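Local coordinates for protein flavin-dependent monooxygenase, oxygenase subunit HsaA (PDB 3AFF) that probably hydroxylates the phenolic ring of a secosteroid, ortho to its hydroxyl group, with reduced flavin mononucleotide and oxygen during cholesterol breakdown, at residues A[7-12]-A[50-55]; A[14-19]-A[69-74]; A[55-60]-A[221-226]; A[288-293]-A[334-339]. One frame throughout, in Å; residues are numbered along the deposited sequence. Where two conformers were deposited one is given.

Contact 1 (A[7-12]-A[50-55]); sequences RDAQSV and FTLLQP
Leu52 meets Ala9 and Val12 in a small, purely apolar contact inside the N-terminal all-helical domain of the acyl-CoA dehydrogenase fold, where the first turn of helix 9-33 rests on the connection between helices 38-47 and 65-76. One methyl does the touching. CD2 of Leu52 lies 4.1 Å from Val12 CB and equally far from CA of Ala9, so it fits against two residues one helical turn apart. Val12 and Leu52 come at each other tip to tip. With CG of Leu52 anti to its carbonyl carbon (chi1 -82°), the isobutyl group is carried over to the helix although the CB itself does not aim at it. Ala9 adds its CB, 4.2 Å from the same Leu52 CD2. No hydrogen bond crosses between 7-12 and 50-55; these are ordinary van der Waals separations.

Phe68 of helix 65-76 also packs on Leu52 and Leu67 of the same helix touches Ala9, so a second helix joins the apolar cluster. The connection itself is held by backbone hydrogen bonds between Thr51 and Leu61 and between Leu52 and Cys63. On the other partner, Asp8 is the N-cap of helix 9-33 and fixes the start of the turn that presents Ala9 and Val12: its OD1, met nearly end-on, accepts from Ser11 N at 2.9 Å with an N-H...O angle of 154°.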
loop_
_atom_site.group_PDB
_atom_site.type_symbol
_atom_site.label_atom_id
_atom_site.label_comp_id
_atom_site.label_asym_id
_atom_site.label_seq_id
_atom_site.Cartn_x
_atom_site.Cartn_y
_atom_site.Cartn_z
ATOM N N ARG A 7 40.996 40.542 9.342
ATOM C CA ARG A 7 40.699 39.254 8.606
ATOM C C ARG A 7 40.145 38.157 9.511
ATOM O O ARG A 7 40.797 37.730 10.466
ATOM C CB ARG A 7 41.917 38.691 7.847
ATOM C CG ARG A 7 41.643 37.294 7.225
ATOM C CD ARG A 7 42.893 36.559 6.795
ATOM N NE ARG A 7 43.322 36.931 5.455
ATOM C CZ ARG A 7 44.462 36.555 4.861
ATOM N NH1 ARG A 7 45.348 35.729 5.447
ATOM N NH2 ARG A 7 44.704 37.020 3.642
ATOM N N ASP A 8 38.927 37.733 9.174
ATOM C CA ASP A 8 38.191 36.644 9.803
ATOM C C ASP A 8 37.695 35.679 8.697
ATOM O O ASP A 8 38.017 35.872 7.515
ATOM C CB ASP A 8 37.020 37.203 10.632
ATOM C CG ASP A 8 36.116 38.166 9.844
ATOM O OD1 ASP A 8 36.193 38.267 8.601
ATOM O OD2 ASP A 8 35.283 38.812 10.495
ATOM N N ALA A 9 36.958 34.636 9.085
ATOM C CA ALA A 9 36.423 33.650 8.141
ATOM C C ALA A 9 35.514 34.292 7.098
ATOM O O ALA A 9 35.612 34.005 5.907
ATOM C CB ALA A 9 35.664 32.569 8.891
ATOM N N GLN A 10 34.645 35.191 7.551
ATOM C CA GLN A 10 33.733 35.888 6.624
ATOM C C GLN A 10 34.472 36.670 5.535
ATOM O O GLN A 10 34.127 36.582 4.363
ATOM C CB GLN A 10 32.711 36.740 7.403
ATOM C CG GLN A 10 31.769 35.912 8.339
ATOM C CD GLN A 10 32.416 35.357 9.673
ATOM O OE1 GLN A 10 33.429 35.876 10.217
ATOM N NE2 GLN A 10 31.792 34.284 10.201
ATOM N N SER A 11 35.569 37.360 5.865
ATOM C CA SER A 11 36.284 38.092 4.788
ATOM C C SER A 11 37.048 37.212 3.834
ATOM O O SER A 11 37.257 37.591 2.673
ATOM C CB SER A 11 37.171 39.222 5.323
ATOM O OG SER A 11 38.356 38.733 5.918
ATOM N N VAL A 12 37.521 36.050 4.332
ATOM C CA VAL A 12 38.141 35.059 3.458
ATOM C C VAL A 12 37.116 34.607 2.479
ATOM O O VAL A 12 37.361 34.623 1.277
ATOM C CB VAL A 12 38.785 33.859 4.255
ATOM C CG1 VAL A 12 39.416 32.888 3.335
ATOM C CG2 VAL A 12 39.850 34.375 5.177
ATOM N N PHE A 50 43.869 28.611 3.195
ATOM C CA PHE A 50 44.501 27.518 3.984
ATOM C C PHE A 50 44.539 27.765 5.479
ATOM O O PHE A 50 44.619 26.800 6.285
ATOM C CB PHE A 50 45.884 27.160 3.450
ATOM C CG PHE A 50 45.857 26.714 2.039
ATOM C CD1 PHE A 50 45.298 25.463 1.695
ATOM C CD2 PHE A 50 46.294 27.545 1.051
ATOM C CE1 PHE A 50 45.248 25.029 0.350
ATOM C CE2 PHE A 50 46.251 27.135 -0.286
ATOM C CZ PHE A 50 45.728 25.884 -0.638
ATOM N N THR A 51 44.390 29.028 5.883
ATOM C CA THR A 51 44.303 29.342 7.318
ATOM C C THR A 51 42.989 29.006 8.012
ATOM O O THR A 51 42.925 29.009 9.261
ATOM C CB THR A 51 44.620 30.847 7.639
ATOM O OG1 THR A 51 43.518 31.676 7.198
ATOM C CG2 THR A 51 45.922 31.270 6.938
ATOM N N LEU A 52 41.944 28.698 7.230
ATOM C CA LEU A 52 40.579 28.652 7.741
ATOM C C LEU A 52 40.406 27.734 8.920
ATOM O O LEU A 52 39.818 28.108 9.936
ATOM C CB LEU A 52 39.595 28.227 6.631
ATOM C CG LEU A 52 39.137 29.351 5.687
ATOM C CD1 LEU A 52 38.501 28.837 4.387
ATOM C CD2 LEU A 52 38.251 30.441 6.413
ATOM N N LEU A 53 40.938 26.519 8.774
ATOM C CA LEU A 53 40.827 25.482 9.788
ATOM C C LEU A 53 42.114 25.251 10.569
ATOM O O LEU A 53 42.165 24.398 11.448
ATOM C CB LEU A 53 40.403 24.180 9.090
ATOM C CG LEU A 53 38.921 24.119 8.680
ATOM C CD1 LEU A 53 38.728 22.806 7.915
ATOM C CD2 LEU A 53 38.072 24.049 9.974
ATOM N N GLN A 54 43.137 26.039 10.255
ATOM C CA GLN A 54 44.427 26.058 10.981
ATOM C C GLN A 54 44.300 26.689 12.401
ATOM O O GLN A 54 43.513 27.604 12.587
ATOM C CB GLN A 54 45.433 26.792 10.135
ATOM C CG GLN A 54 46.850 26.854 10.761
ATOM C CD GLN A 54 47.836 27.452 9.822
ATOM O OE1 GLN A 54 47.522 28.399 9.095
ATOM N NE2 GLN A 54 49.074 26.927 9.833
ATOM N N PRO A 55 45.014 26.167 13.411
ATOM C CA PRO A 55 44.904 26.768 14.746
ATOM C C PRO A 55 45.414 28.219 14.867
ATOM O O PRO A 55 46.277 28.689 14.091
ATOM C CB PRO A 55 45.673 25.780 15.649
ATOM C CG PRO A 55 45.718 24.507 14.812
ATOM C CD PRO A 55 45.820 24.927 13.436
#

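Contact 2 (A[14-19]-A[69-74]); sequences AAIDNL and FEATRR
Ile16 and Asp17, adjacent on helix 9-33, reach helix 65-76 in two different ways. The close-fitting part is apolar: CD1 of Ile16 lies 4.0 Å from CB of Ala71, both residues buried. CG1 of Ile16 stands anti to the carbonyl carbon (chi1 -79°), which sends the ethyl arm across to the other helix. Phe49 packs on both Ile16 and Ala71, and Leu13 of the same helix 9-33 also touches Ala71.

The outer side is polar and more loosely joined. Asp17, exposed, forms a salt bridge to Arg74, with OD1 3.2 Å from NH1, but its carboxylate meets the guanidinium obliquely, the two planes 29° apart, and no hydrogen bond links them. Arg74 is gripped more firmly from within its own helix. Arg74 NE gives Glu70 OE1 a nearly straight bond of 2.8 Å, 174° at the hydrogen, in the guanidinium plane and on the anti lone pair of OE1. Arg73 grips Glu70 side-on, its NH2 2.9 Å from Glu70 OE1 and its NE 3.2 Å from Glu70 OE2. Glu70 therefore bridges two arginines, holds the Arg74 guanidinium in a set orientation for Asp17, and would be expected to balance part of their charge. A hydrophobic seam edged by a salt-bridge network thus joins two helices of the N-terminal helical domain of the acyl-CoA dehydrogenase fold.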
loop_
_atom_site.group_PDB
_atom_site.type_symbol
_atom_site.label_atom_id
_atom_site.label_comp_id
_atom_site.label_asym_id
_atom_site.label_seq_id
_atom_site.Cartn_x
_atom_site.Cartn_y
_atom_site.Cartn_z
ATOM N N ALA A 14 34.357 36.027 1.402
ATOM C CA ALA A 14 34.192 37.195 0.513
ATOM C C ALA A 14 35.260 37.302 -0.577
ATOM O O ALA A 14 34.932 37.501 -1.736
ATOM C CB ALA A 14 34.166 38.487 1.364
ATOM N N ALA A 15 36.531 37.123 -0.182
ATOM C CA ALA A 15 37.680 37.143 -1.076
ATOM C C ALA A 15 37.796 35.952 -2.042
ATOM O O ALA A 15 38.321 36.078 -3.140
ATOM C CB ALA A 15 38.962 37.298 -0.250
ATOM N N ILE A 16 37.343 34.789 -1.612
ATOM C CA ILE A 16 37.194 33.621 -2.502
ATOM C C ILE A 16 36.187 33.923 -3.634
ATOM O O ILE A 16 36.424 33.621 -4.811
ATOM C CB ILE A 16 36.824 32.344 -1.655
ATOM C CG1 ILE A 16 38.113 31.797 -0.996
ATOM C CG2 ILE A 16 36.193 31.286 -2.524
ATOM C CD1 ILE A 16 37.903 30.978 0.252
ATOM N N ASP A 17 35.088 34.566 -3.277
ATOM C CA ASP A 17 34.176 35.050 -4.278
ATOM C C ASP A 17 34.856 35.888 -5.367
ATOM O O ASP A 17 34.624 35.676 -6.556
ATOM C CB ASP A 17 33.092 35.846 -3.593
ATOM C CG ASP A 17 31.861 35.023 -3.326
ATOM O OD1 ASP A 17 31.879 33.764 -3.534
ATOM O OD2 ASP A 17 30.850 35.644 -2.922
ATOM N N ASN A 18 35.732 36.818 -4.979
ATOM C CA ASN A 18 36.463 37.588 -5.973
ATOM C C ASN A 18 37.373 36.761 -6.865
ATOM O O ASN A 18 37.673 37.170 -8.005
ATOM C CB ASN A 18 37.221 38.725 -5.327
ATOM C CG ASN A 18 36.299 39.829 -4.892
ATOM O OD1 ASN A 18 36.318 40.280 -3.724
ATOM N ND2 ASN A 18 35.437 40.247 -5.814
ATOM N N LEU A 19 37.795 35.597 -6.353
ATOM C CA LEU A 19 38.622 34.681 -7.098
ATOM C C LEU A 19 37.866 33.835 -8.150
ATOM O O LEU A 19 38.478 33.319 -9.076
ATOM C CB LEU A 19 39.327 33.745 -6.121
ATOM C CG LEU A 19 40.480 34.202 -5.222
ATOM C CD1 LEU A 19 41.208 32.950 -4.718
ATOM C CD2 LEU A 19 41.446 35.086 -5.959
ATOM N N PHE A 69 33.553 24.301 4.532
ATOM C CA PHE A 69 32.917 23.509 3.431
ATOM C C PHE A 69 32.190 24.332 2.353
ATOM O O PHE A 69 32.283 24.021 1.155
ATOM C CB PHE A 69 32.083 22.328 3.976
ATOM C CG PHE A 69 32.910 21.338 4.741
ATOM C CD1 PHE A 69 33.995 20.703 4.129
ATOM C CD2 PHE A 69 32.647 21.059 6.093
ATOM C CE1 PHE A 69 34.798 19.777 4.859
ATOM C CE2 PHE A 69 33.417 20.144 6.824
ATOM C CZ PHE A 69 34.506 19.495 6.229
ATOM N N GLU A 70 31.562 25.446 2.772
ATOM C CA GLU A 70 30.964 26.415 1.850
ATOM C C GLU A 70 31.958 27.013 0.864
ATOM O O GLU A 70 31.703 27.097 -0.329
ATOM C CB GLU A 70 30.253 27.555 2.662
ATOM C CG GLU A 70 29.866 28.766 1.836
ATOM C CD GLU A 70 28.774 28.439 0.797
ATOM O OE1 GLU A 70 28.672 29.210 -0.230
ATOM O OE2 GLU A 70 28.072 27.384 1.000
ATOM N N ALA A 71 33.102 27.456 1.393
ATOM C CA ALA A 71 34.256 27.799 0.586
ATOM C C ALA A 71 34.639 26.783 -0.486
ATOM O O ALA A 71 34.892 27.161 -1.660
ATOM C CB ALA A 71 35.480 28.082 1.557
ATOM N N THR A 72 34.724 25.501 -0.121
ATOM C CA THR A 72 35.037 24.473 -1.121
ATOM C C THR A 72 33.923 24.260 -2.152
ATOM O O THR A 72 34.186 23.895 -3.307
ATOM C CB THR A 72 35.383 23.099 -0.450
ATOM O OG1 THR A 72 34.201 22.498 0.092
ATOM C CG2 THR A 72 36.420 23.321 0.703
ATOM N N ARG A 73 32.675 24.394 -1.701
ATOM C CA ARG A 73 31.486 24.298 -2.592
ATOM C C ARG A 73 31.567 25.372 -3.687
ATOM O O ARG A 73 31.437 25.067 -4.885
ATOM C CB ARG A 73 30.180 24.445 -1.769
ATOM C CG ARG A 73 28.877 24.090 -2.613
ATOM C CD ARG A 73 27.567 24.655 -2.014
ATOM N NE ARG A 73 27.602 26.111 -1.853
ATOM C CZ ARG A 73 27.456 26.971 -2.870
ATOM N NH1 ARG A 73 27.198 26.555 -4.083
ATOM N NH2 ARG A 73 27.518 28.273 -2.669
ATOM N N ARG A 74 31.823 26.617 -3.286
ATOM C CA ARG A 74 32.039 27.736 -4.245
ATOM C C ARG A 74 33.162 27.486 -5.219
ATOM O O ARG A 74 32.977 27.602 -6.455
ATOM C CB ARG A 74 32.324 29.070 -3.527
ATOM C CG ARG A 74 31.312 29.427 -2.504
ATOM C CD ARG A 74 31.542 30.874 -1.915
ATOM N NE ARG A 74 30.556 31.137 -0.871
ATOM C CZ ARG A 74 30.426 32.286 -0.198
ATOM N NH1 ARG A 74 31.206 33.326 -0.455
ATOM N NH2 ARG A 74 29.520 32.362 0.756
#

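Contact 3 (A[55-60]-A[221-226]); sequences PQQWGG and LATNSA
Gln57 and Asn224 are brought together by their torsions: CG of Gln57 sits between its backbone N and carbonyl carbon (chi1 63°) and the chain then runs extended, while CG of Asn224 lies anti to its carbonyl carbon. The two side chains cross at about a right angle, their amide planes well turned against each other. Gln57 NE2 donates to Asn224 OD1 over 2.8 Å, nearly straight at 171°. The acceptor lies in the amide plane of Gln57, whereas the donor is tilted 33° from the carbonyl plane of Asn224.

A water donates to Asn224 OD1 at 2.7 Å and accepts from Gln57 N at 3.2 Å, closing a small ring between the two loops. Pro55 contributes its ring carbon CB, only 3.1 Å from Asn224 OD1, so this oxygen is closely surrounded. Trp58 N and Gly60 N reach Pro55 O from opposite faces of its carbonyl plane, keeping the 3-10 turn compact.

Helix 101-108 ties both loops down: the OE1 of Gln101 bonds the Thr223 hydroxyl and its NE2 the side-chain OE1 of Gln57, and Gln104 accepts from Asn224 ND2 and Trp58 NE1. The loop leading to helix 65-76 is thereby joined to the one that precedes helix 233-259.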
loop_
_atom_site.group_PDB
_atom_site.type_symbol
_atom_site.label_atom_id
_atom_site.label_comp_id
_atom_site.label_asym_id
_atom_site.label_seq_id
_atom_site.Cartn_x
_atom_site.Cartn_y
_atom_site.Cartn_z
ATOM N N PRO A 55 45.014 26.167 13.411
ATOM C CA PRO A 55 44.904 26.768 14.746
ATOM C C PRO A 55 45.414 28.219 14.867
ATOM O O PRO A 55 46.277 28.689 14.091
ATOM C CB PRO A 55 45.673 25.780 15.649
ATOM C CG PRO A 55 45.718 24.507 14.812
ATOM C CD PRO A 55 45.820 24.927 13.436
ATOM N N GLN A 56 44.785 28.950 15.786
ATOM C CA GLN A 56 45.169 30.340 16.060
ATOM C C GLN A 56 46.651 30.487 16.487
ATOM O O GLN A 56 47.301 31.480 16.086
ATOM C CB GLN A 56 44.181 31.085 17.004
ATOM C CG GLN A 56 44.361 30.778 18.480
ATOM C CD GLN A 56 45.611 31.477 19.136
ATOM O OE1 GLN A 56 46.143 32.469 18.600
ATOM N NE2 GLN A 56 46.062 30.951 20.302
ATOM N N GLN A 57 47.206 29.528 17.231
ATOM C CA GLN A 57 48.653 29.636 17.600
ATOM C C GLN A 57 49.565 29.684 16.385
ATOM O O GLN A 57 50.688 30.155 16.463
ATOM C CB GLN A 57 49.124 28.524 18.524
ATOM C CG GLN A 57 49.022 27.114 17.889
ATOM C CD GLN A 57 49.820 26.070 18.664
ATOM O OE1 GLN A 57 50.993 26.274 19.007
ATOM N NE2 GLN A 57 49.175 24.973 18.989
ATOM N N TRP A 58 49.059 29.243 15.232
ATOM C CA TRP A 58 49.837 29.264 14.019
ATOM C C TRP A 58 49.439 30.390 13.095
ATOM O O TRP A 58 49.887 30.422 11.946
ATOM C CB TRP A 58 49.738 27.874 13.323
ATOM C CG TRP A 58 50.278 26.740 14.200
ATOM C CD1 TRP A 58 49.571 25.685 14.707
ATOM C CD2 TRP A 58 51.626 26.566 14.651
ATOM N NE1 TRP A 58 50.367 24.880 15.449
ATOM C CE2 TRP A 58 51.654 25.371 15.412
ATOM C CE3 TRP A 58 52.825 27.296 14.481
ATOM C CZ2 TRP A 58 52.817 24.915 16.055
ATOM C CZ3 TRP A 58 53.998 26.802 15.092
ATOM C CH2 TRP A 58 53.972 25.637 15.865
ATOM N N GLY A 59 48.587 31.309 13.592
ATOM C CA GLY A 59 47.940 32.346 12.764
ATOM C C GLY A 59 46.695 31.943 11.955
ATOM O O GLY A 59 46.344 32.629 10.933
ATOM N N GLY A 60 46.034 30.851 12.375
ATOM C CA GLY A 60 44.931 30.314 11.599
ATOM C C GLY A 60 43.650 30.890 12.171
ATOM O O GLY A 60 43.693 31.538 13.187
ATOM N N LEU A 221 45.195 18.288 21.019
ATOM C CA LEU A 221 44.076 18.862 21.775
ATOM C C LEU A 221 44.509 19.622 23.034
ATOM O O LEU A 221 43.798 20.498 23.491
ATOM C CB LEU A 221 43.069 17.792 22.126
ATOM C CG LEU A 221 42.323 17.096 20.962
ATOM C CD1 LEU A 221 41.483 15.911 21.488
ATOM C CD2 LEU A 221 41.450 18.045 20.132
ATOM N N ALA A 222 45.684 19.275 23.564
ATOM C CA ALA A 222 46.288 19.895 24.742
ATOM C C ALA A 222 46.723 21.337 24.453
ATOM O O ALA A 222 46.782 22.158 25.384
ATOM C CB ALA A 222 47.478 19.039 25.232
ATOM N N THR A 223 46.985 21.665 23.180
ATOM C CA THR A 223 47.422 23.023 22.778
ATOM C C THR A 223 46.446 23.725 21.795
ATOM O O THR A 223 46.563 24.930 21.580
ATOM C CB THR A 223 48.868 22.986 22.169
ATOM O OG1 THR A 223 48.986 21.916 21.188
ATOM C CG2 THR A 223 49.938 22.768 23.280
ATOM N N ASN A 224 45.493 22.983 21.222
ATOM C CA ASN A 224 44.472 23.529 20.312
ATOM C C ASN A 224 43.077 23.232 20.822
ATOM O O ASN A 224 42.490 22.160 20.574
ATOM C CB ASN A 224 44.646 23.009 18.887
ATOM C CG ASN A 224 45.993 23.322 18.345
ATOM O OD1 ASN A 224 46.432 24.473 18.406
ATOM N ND2 ASN A 224 46.683 22.299 17.798
ATOM N N SER A 225 42.559 24.213 21.550
ATOM C CA SER A 225 41.372 24.059 22.375
ATOM C C SER A 225 40.076 24.464 21.634
ATOM O O SER A 225 38.985 24.259 22.154
ATOM C CB SER A 225 41.568 24.852 23.730
ATOM O OG SER A 225 41.531 26.272 23.487
ATOM N N ALA A 226 40.183 25.044 20.442
ATOM C CA ALA A 226 39.016 25.512 19.707
ATOM C C ALA A 226 38.039 24.326 19.490
ATOM O O ALA A 226 38.464 23.178 19.279
ATOM C CB ALA A 226 39.407 26.164 18.339
HETATM O O HOH W 1 45.881 27.126 18.805
#

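Contact 4 (A[288-293]-A[334-339]); sequences SDIDAA and IASIDR
Helices 286-309 and 316-342 belong to the C-terminal helical domain of the acyl-CoA dehydrogenase fold, and here they pack antiparallel, with Ile290 and Ser336 at the closest backbone approach. The local axes run 160° apart in direction and come within 9.5 Å. The small Ser336 side chain faces Ile290, whose CG1 lies 3.7 Å from Ser336 CB; its CD1 rests against the same carbon. Toward the interior, Ile290 is also covered by Ala249 and Tyr250 of helix 233-259.

Asp289 and Arg339 close the outer edge. CB of Asp289 passes 3.6 Å from Ser336 OG. The Asp289 and Arg339 side chains cross at about a right angle, carboxylate and guanidinium planes 70° apart. The direct salt bridge is stretched: Arg339 NH1 and Asp289 OD2 are 3.5 Å apart, the oxygen at the guanidinium edge and the hydrogen bond weak. The bend of Arg339 at chi3 (-103°) brings the guanidinium edge to the carboxylate. Ser336 OG has a further partner in its own helix, the carbonyl oxygen of Arg332. A water spans what the ion pair holds only loosely, donating to Asp289 OD2 at 2.8 Å, accepting from Arg339 NH1 at 2.6 Å and lying 3.0 Å from Ser336 OG.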
loop_
_atom_site.group_PDB
_atom_site.type_symbol
_atom_site.label_atom_id
_atom_site.label_comp_id
_atom_site.label_asym_id
_atom_site.label_seq_id
_atom_site.Cartn_x
_atom_site.Cartn_y
_atom_site.Cartn_z
ATOM N N SER A 288 16.434 22.047 -7.315
ATOM C CA SER A 288 15.986 21.940 -5.951
ATOM C C SER A 288 16.478 20.678 -5.278
ATOM O O SER A 288 16.535 20.661 -4.084
ATOM C CB SER A 288 14.467 22.019 -5.866
ATOM O OG SER A 288 13.897 20.959 -6.610
ATOM N N ASP A 289 16.819 19.629 -6.049
ATOM C CA ASP A 289 17.497 18.471 -5.501
ATOM C C ASP A 289 18.914 18.843 -5.056
ATOM O O ASP A 289 19.397 18.372 -4.059
ATOM C CB ASP A 289 17.578 17.328 -6.524
ATOM C CG ASP A 289 16.235 16.611 -6.723
ATOM O OD1 ASP A 289 15.302 16.777 -5.916
ATOM O OD2 ASP A 289 16.103 15.848 -7.710
ATOM N N ILE A 290 19.578 19.664 -5.856
ATOM C CA ILE A 290 20.949 20.098 -5.584
ATOM C C ILE A 290 20.978 20.933 -4.303
ATOM O O ILE A 290 21.805 20.687 -3.419
ATOM C CB ILE A 290 21.507 20.867 -6.804
ATOM C CG1 ILE A 290 21.663 19.894 -7.972
ATOM C CG2 ILE A 290 22.776 21.599 -6.460
ATOM C CD1 ILE A 290 22.179 20.478 -9.290
ATOM N N ASP A 291 20.079 21.910 -4.199
ATOM C CA ASP A 291 20.021 22.720 -2.979
ATOM C C ASP A 291 19.576 21.897 -1.777
ATOM O O ASP A 291 20.075 22.131 -0.678
ATOM C CB ASP A 291 19.203 24.010 -3.139
ATOM C CG ASP A 291 19.842 25.222 -2.386
ATOM O OD1 ASP A 291 20.900 25.745 -2.822
ATOM O OD2 ASP A 291 19.277 25.663 -1.346
ATOM N N ALA A 292 18.681 20.911 -1.953
ATOM C CA ALA A 292 18.303 20.015 -0.830
ATOM C C ALA A 292 19.498 19.134 -0.376
ATOM O O ALA A 292 19.658 18.905 0.814
ATOM C CB ALA A 292 17.072 19.127 -1.160
ATOM N N ALA A 293 20.314 18.659 -1.322
ATOM C CA ALA A 293 21.481 17.803 -1.027
ATOM C C ALA A 293 22.469 18.636 -0.190
ATOM O O ALA A 293 23.013 18.163 0.820
ATOM C CB ALA A 293 22.162 17.332 -2.355
ATOM N N ILE A 334 24.721 13.931 -8.186
ATOM C CA ILE A 334 25.214 13.332 -9.388
ATOM C C ILE A 334 23.993 13.033 -10.322
ATOM O O ILE A 334 24.066 13.216 -11.556
ATOM C CB ILE A 334 26.060 12.015 -9.134
ATOM C CG1 ILE A 334 27.571 12.251 -9.271
ATOM C CG2 ILE A 334 25.876 11.012 -10.193
ATOM C CD1 ILE A 334 28.264 12.390 -7.908
ATOM N N ALA A 335 22.900 12.564 -9.752
ATOM C CA ALA A 335 21.690 12.254 -10.580
ATOM C C ALA A 335 21.266 13.502 -11.410
ATOM O O ALA A 335 21.069 13.423 -12.605
ATOM C CB ALA A 335 20.578 11.847 -9.684
ATOM N N SER A 336 21.143 14.644 -10.724
ATOM C CA SER A 336 20.899 15.950 -11.312
ATOM C C SER A 336 21.948 16.343 -12.333
ATOM O O SER A 336 21.616 16.860 -13.354
ATOM C CB SER A 336 20.892 16.993 -10.209
ATOM O OG SER A 336 19.790 16.819 -9.354
ATOM N N ILE A 337 23.231 16.167 -12.038
ATOM C CA ILE A 337 24.258 16.399 -13.056
ATOM C C ILE A 337 24.031 15.535 -14.301
ATOM O O ILE A 337 24.194 16.005 -15.435
ATOM C CB ILE A 337 25.697 16.164 -12.505
ATOM C CG1 ILE A 337 26.007 17.168 -11.413
ATOM C CG2 ILE A 337 26.699 16.262 -13.610
ATOM C CD1 ILE A 337 27.346 16.931 -10.715
ATOM N N ASP A 338 23.669 14.278 -14.103
ATOM C CA ASP A 338 23.302 13.399 -15.196
ATOM C C ASP A 338 22.106 13.907 -16.077
ATOM O O ASP A 338 22.232 13.941 -17.311
ATOM C CB ASP A 338 23.020 11.989 -14.681
ATOM C CG ASP A 338 24.295 11.187 -14.326
ATOM O OD1 ASP A 338 25.438 11.598 -14.665
ATOM O OD2 ASP A 338 24.104 10.089 -13.729
ATOM N N ARG A 339 20.986 14.301 -15.439
ATOM C CA ARG A 339 19.832 14.914 -16.164
ATOM C C ARG A 339 20.328 16.168 -16.884
ATOM O O ARG A 339 20.144 16.338 -18.078
ATOM C CB ARG A 339 18.610 15.201 -15.247
ATOM C CG ARG A 339 18.129 13.940 -14.473
ATOM C CD ARG A 339 16.663 13.951 -13.855
ATOM N NE ARG A 339 16.719 14.193 -12.392
ATOM C CZ ARG A 339 16.731 13.225 -11.472
ATOM N NH1 ARG A 339 16.834 13.544 -10.189
ATOM N NH2 ARG A 339 16.626 11.945 -11.839
HETATM O O HOH W 2 17.095 16.093 -10.369
#

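In the fold
Contacts 1 and 2 both use helix 9-33 and touch each other, Leu52 CD1 lying 4.2 Å from Ala71 CB, so the apolar parts of the two contacts join there. Contact 1 is buried and wholly hydrophobic; contacts 2 and 4 each pair an isoleucine in the interior with an aspartate-arginine bridge nearer the surface, in contact 4 with a water between the charges. Contact 3, which continues from contact 1 through Pro55, joins loops by an amide hydrogen bond instead. Contacts 3 and 4 lie on opposite sides of the chain's centre, their own centres about 37 Å apart, and contact 4 alone belongs to the C-terminal helical domain.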